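Staphylococcal nuclease domain-containing protein 1 (Drosophila melanogaster, PDB 2WAC) cleaves both DNA and RNA as an endonuclease, associates with the RNA-induced silencing complex, and binds symmetrically dimethylated arginine peptides through its Tudor domain. Local coordinates at residues S25-L36 against L102-Y112. Sequence-based numbering, arbitrary orientation.
Sequences SGSKLESLMSKL and LPPAFSSEKPY
Two aromatic rings, Phe106 and Tyr112, reach from the loop onto helix 26-42 about two turns apart and carry most of the apolar contact. Leu36 sets CD1 over the centre of the Phe106 ring, a CH-pi contact 3.9 Å from the centroid and 4° off the normal. Leu32 O lies at the edge of that ring, and Leu102 CD1 extends the apolar patch to Leu36 CD1 at 4.1 Å. Tyr112 has Leu29 CB over one face, while Ser25 CB and Leu32 CD1 meet its rim; Lys28 CB makes a close van der Waals contact with Tyr112 OH at 3.3 Å. Chi1 of Leu32 (-166°) turns CG toward the loop, and the fork there parts the methyls: CD2 packs 3.9 Å from Phe106 CD1, and CD1 touches both Tyr112 CE2 and, at 3.4 Å, Glu109 OE1.

The polar contacts centre on Glu109 OE1. Tyr112 OH donates to its anti lone pair at 2.5 Å, and a water donates 2.7 Å bonds to both Glu109 OE1 and Lys28 O, bridging loop and helix. The Lys28 ammonium group is near Glu109 without touching it and may favour the carboxylate's negative charge.

Within the extended Tudor domain, this loop leads from strand 99-101 to strand 113-118, packing against helix 26-42. Arg70 of strand 68-77 bonds to the carbonyls of Phe106, Glu109 and Lys110, tying the loop to the five-stranded Tudor sheet, while Asp87 OD1, in the loop after strand 80-85, accepts from Tyr112 N.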
# COMPACT_ATOMS: atom_id res chain seq x y z
N SER A 25 -8.92 11.58 7.28
CA SER A 25 -8.49 10.94 8.52
C SER A 25 -7.07 11.38 8.93
O SER A 25 -6.51 10.86 9.90
CB SER A 25 -8.56 9.41 8.40
OG SER A 25 -9.90 8.96 8.46
N GLY A 26 -6.52 12.34 8.19
CA GLY A 26 -5.17 12.85 8.42
C GLY A 26 -4.95 13.42 9.81
O GLY A 26 -3.93 13.14 10.45
N SER A 27 -5.91 14.21 10.29
CA SER A 27 -5.85 14.81 11.62
C SER A 27 -5.99 13.77 12.74
O SER A 27 -5.41 13.93 13.81
CB SER A 27 -6.92 15.90 11.77
OG SER A 27 -8.22 15.35 11.66
N LYS A 28 -6.77 12.72 12.48
CA LYS A 28 -6.95 11.62 13.42
C LYS A 28 -5.64 10.89 13.72
O LYS A 28 -5.33 10.62 14.89
CB LYS A 28 -8.01 10.64 12.90
CG LYS A 28 -9.44 10.96 13.31
CD LYS A 28 -9.71 10.60 14.77
CE LYS A 28 -11.20 10.59 15.07
NZ LYS A 28 -11.46 10.20 16.49
N LEU A 29 -4.89 10.57 12.67
CA LEU A 29 -3.59 9.90 12.81
C LEU A 29 -2.55 10.80 13.46
O LEU A 29 -1.79 10.37 14.33
CB LEU A 29 -3.09 9.39 11.45
CG LEU A 29 -1.68 8.78 11.40
CD1 LEU A 29 -1.58 7.51 12.25
CD2 LEU A 29 -1.27 8.50 9.96
N GLU A 30 -2.52 12.06 13.01
CA GLU A 30 -1.63 13.09 13.54
C GLU A 30 -1.75 13.21 15.07
O GLU A 30 -0.74 13.27 15.78
CB GLU A 30 -1.93 14.43 12.86
CG GLU A 30 -1.42 15.67 13.57
CD GLU A 30 -2.19 16.92 13.17
OE1 GLU A 30 -2.11 17.33 12.00
OE2 GLU A 30 -2.88 17.48 14.05
N SER A 31 -2.99 13.22 15.55
CA SER A 31 -3.29 13.30 16.98
C SER A 31 -2.86 12.04 17.73
O SER A 31 -2.29 12.14 18.82
CB SER A 31 -4.79 13.56 17.18
OG SER A 31 -5.13 13.53 18.56
N LEU A 32 -3.13 10.87 17.15
CA LEU A 32 -2.75 9.58 17.74
C LEU A 32 -1.23 9.45 17.89
O LEU A 32 -0.75 9.04 18.94
CB LEU A 32 -3.30 8.42 16.89
CG LEU A 32 -3.32 6.98 17.43
CD1 LEU A 32 -4.37 6.15 16.70
CD2 LEU A 32 -1.97 6.30 17.32
N MET A 33 -0.50 9.82 16.84
CA MET A 33 0.96 9.74 16.83
C MET A 33 1.61 10.68 17.85
O MET A 33 2.66 10.37 18.40
CB MET A 33 1.52 10.00 15.43
CG MET A 33 1.45 8.80 14.48
SD MET A 33 2.37 7.35 15.04
CE MET A 33 1.09 6.43 15.87
N SER A 34 0.97 11.82 18.08
CA SER A 34 1.44 12.80 19.05
C SER A 34 1.21 12.33 20.49
O SER A 34 2.04 12.58 21.37
CB SER A 34 0.77 14.16 18.82
OG SER A 34 1.31 15.15 19.69
N LYS A 35 0.08 11.67 20.73
CA LYS A 35 -0.25 11.14 22.05
C LYS A 35 0.59 9.90 22.38
O LYS A 35 0.99 9.71 23.53
CB LYS A 35 -1.74 10.81 22.15
CG LYS A 35 -2.65 12.03 22.08
CD LYS A 35 -4.12 11.63 22.06
CE LYS A 35 -5.03 12.82 21.79
NZ LYS A 35 -4.92 13.87 22.84
N LEU A 36 0.85 9.08 21.36
CA LEU A 36 1.69 7.89 21.50
C LEU A 36 3.14 8.26 21.81
O LEU A 36 3.77 7.66 22.69
CB LEU A 36 1.61 7.01 20.25
CG LEU A 36 2.22 5.60 20.31
CD1 LEU A 36 1.52 4.73 21.35
CD2 LEU A 36 2.19 4.94 18.95
N LEU A 102 0.82 -2.42 23.41
CA LEU A 102 0.13 -1.20 23.04
C LEU A 102 -0.98 -0.94 24.06
O LEU A 102 -1.80 -1.83 24.32
CB LEU A 102 -0.45 -1.32 21.63
CG LEU A 102 -1.06 -0.09 20.93
CD1 LEU A 102 -0.01 0.99 20.68
CD2 LEU A 102 -1.71 -0.51 19.63
N PRO A 103 -1.00 0.26 24.67
CA PRO A 103 -2.03 0.59 25.65
C PRO A 103 -3.41 0.58 24.99
O PRO A 103 -3.58 1.17 23.93
CB PRO A 103 -1.67 2.01 26.10
CG PRO A 103 -0.24 2.19 25.72
CD PRO A 103 -0.06 1.38 24.47
N PRO A 104 -4.38 -0.14 25.60
CA PRO A 104 -5.75 -0.26 25.10
C PRO A 104 -6.36 1.01 24.53
O PRO A 104 -7.25 0.93 23.67
CB PRO A 104 -6.52 -0.73 26.33
CG PRO A 104 -5.54 -1.58 27.06
CD PRO A 104 -4.19 -0.94 26.83
N ALA A 105 -5.89 2.18 24.98
CA ALA A 105 -6.34 3.48 24.46
C ALA A 105 -6.00 3.71 22.98
O ALA A 105 -6.71 4.45 22.29
CB ALA A 105 -5.79 4.61 25.32
N PHE A 106 -4.93 3.07 22.51
CA PHE A 106 -4.47 3.24 21.13
C PHE A 106 -4.85 2.07 20.22
O PHE A 106 -4.52 2.06 19.04
CB PHE A 106 -2.94 3.43 21.09
CG PHE A 106 -2.46 4.65 21.82
CD1 PHE A 106 -2.33 5.87 21.16
CD2 PHE A 106 -2.13 4.58 23.17
CE1 PHE A 106 -1.88 7.00 21.83
CE2 PHE A 106 -1.68 5.71 23.86
CZ PHE A 106 -1.55 6.92 23.19
N SER A 107 -5.58 1.10 20.77
CA SER A 107 -5.84 -0.16 20.07
C SER A 107 -7.21 -0.26 19.40
O SER A 107 -7.47 -1.19 18.64
CB SER A 107 -5.65 -1.35 21.02
OG SER A 107 -4.34 -1.35 21.57
N SER A 108 -8.09 0.70 19.69
CA SER A 108 -9.48 0.63 19.22
C SER A 108 -9.71 1.24 17.84
O SER A 108 -10.54 0.75 17.08
CB SER A 108 -10.44 1.24 20.25
OG SER A 108 -10.03 2.55 20.63
N GLU A 109 -8.97 2.30 17.52
CA GLU A 109 -9.03 2.90 16.19
C GLU A 109 -8.54 1.93 15.14
O GLU A 109 -7.51 1.26 15.32
CB GLU A 109 -8.23 4.20 16.15
CG GLU A 109 -8.92 5.36 16.82
CD GLU A 109 -7.96 6.43 17.25
OE1 GLU A 109 -7.53 7.24 16.40
OE2 GLU A 109 -7.62 6.47 18.46
N LYS A 110 -9.29 1.85 14.05
CA LYS A 110 -8.97 0.98 12.92
C LYS A 110 -7.68 1.45 12.26
O LYS A 110 -7.32 2.63 12.40
CB LYS A 110 -10.12 0.99 11.89
CG LYS A 110 -11.52 0.73 12.44
CD LYS A 110 -12.30 2.02 12.67
CE LYS A 110 -12.21 2.50 14.12
NZ LYS A 110 -12.13 3.99 14.22
N PRO A 111 -6.97 0.55 11.56
CA PRO A 111 -5.75 0.96 10.86
C PRO A 111 -5.98 2.15 9.92
O PRO A 111 -6.97 2.18 9.20
CB PRO A 111 -5.37 -0.28 10.06
CG PRO A 111 -5.93 -1.41 10.85
CD PRO A 111 -7.23 -0.89 11.39
N TYR A 112 -5.06 3.12 9.95
CA TYR A 112 -5.20 4.33 9.12
C TYR A 112 -4.71 4.17 7.67
O TYR A 112 -4.87 5.07 6.85
CB TYR A 112 -4.59 5.56 9.80
CG TYR A 112 -5.48 6.10 10.90
CD1 TYR A 112 -6.66 6.78 10.59
CD2 TYR A 112 -5.16 5.91 12.24
CE1 TYR A 112 -7.49 7.26 11.59
CE2 TYR A 112 -5.99 6.39 13.25
CZ TYR A 112 -7.15 7.07 12.92
OH TYR A 112 -7.97 7.55 13.91
O HOH W 1 -6.93 9.80 16.94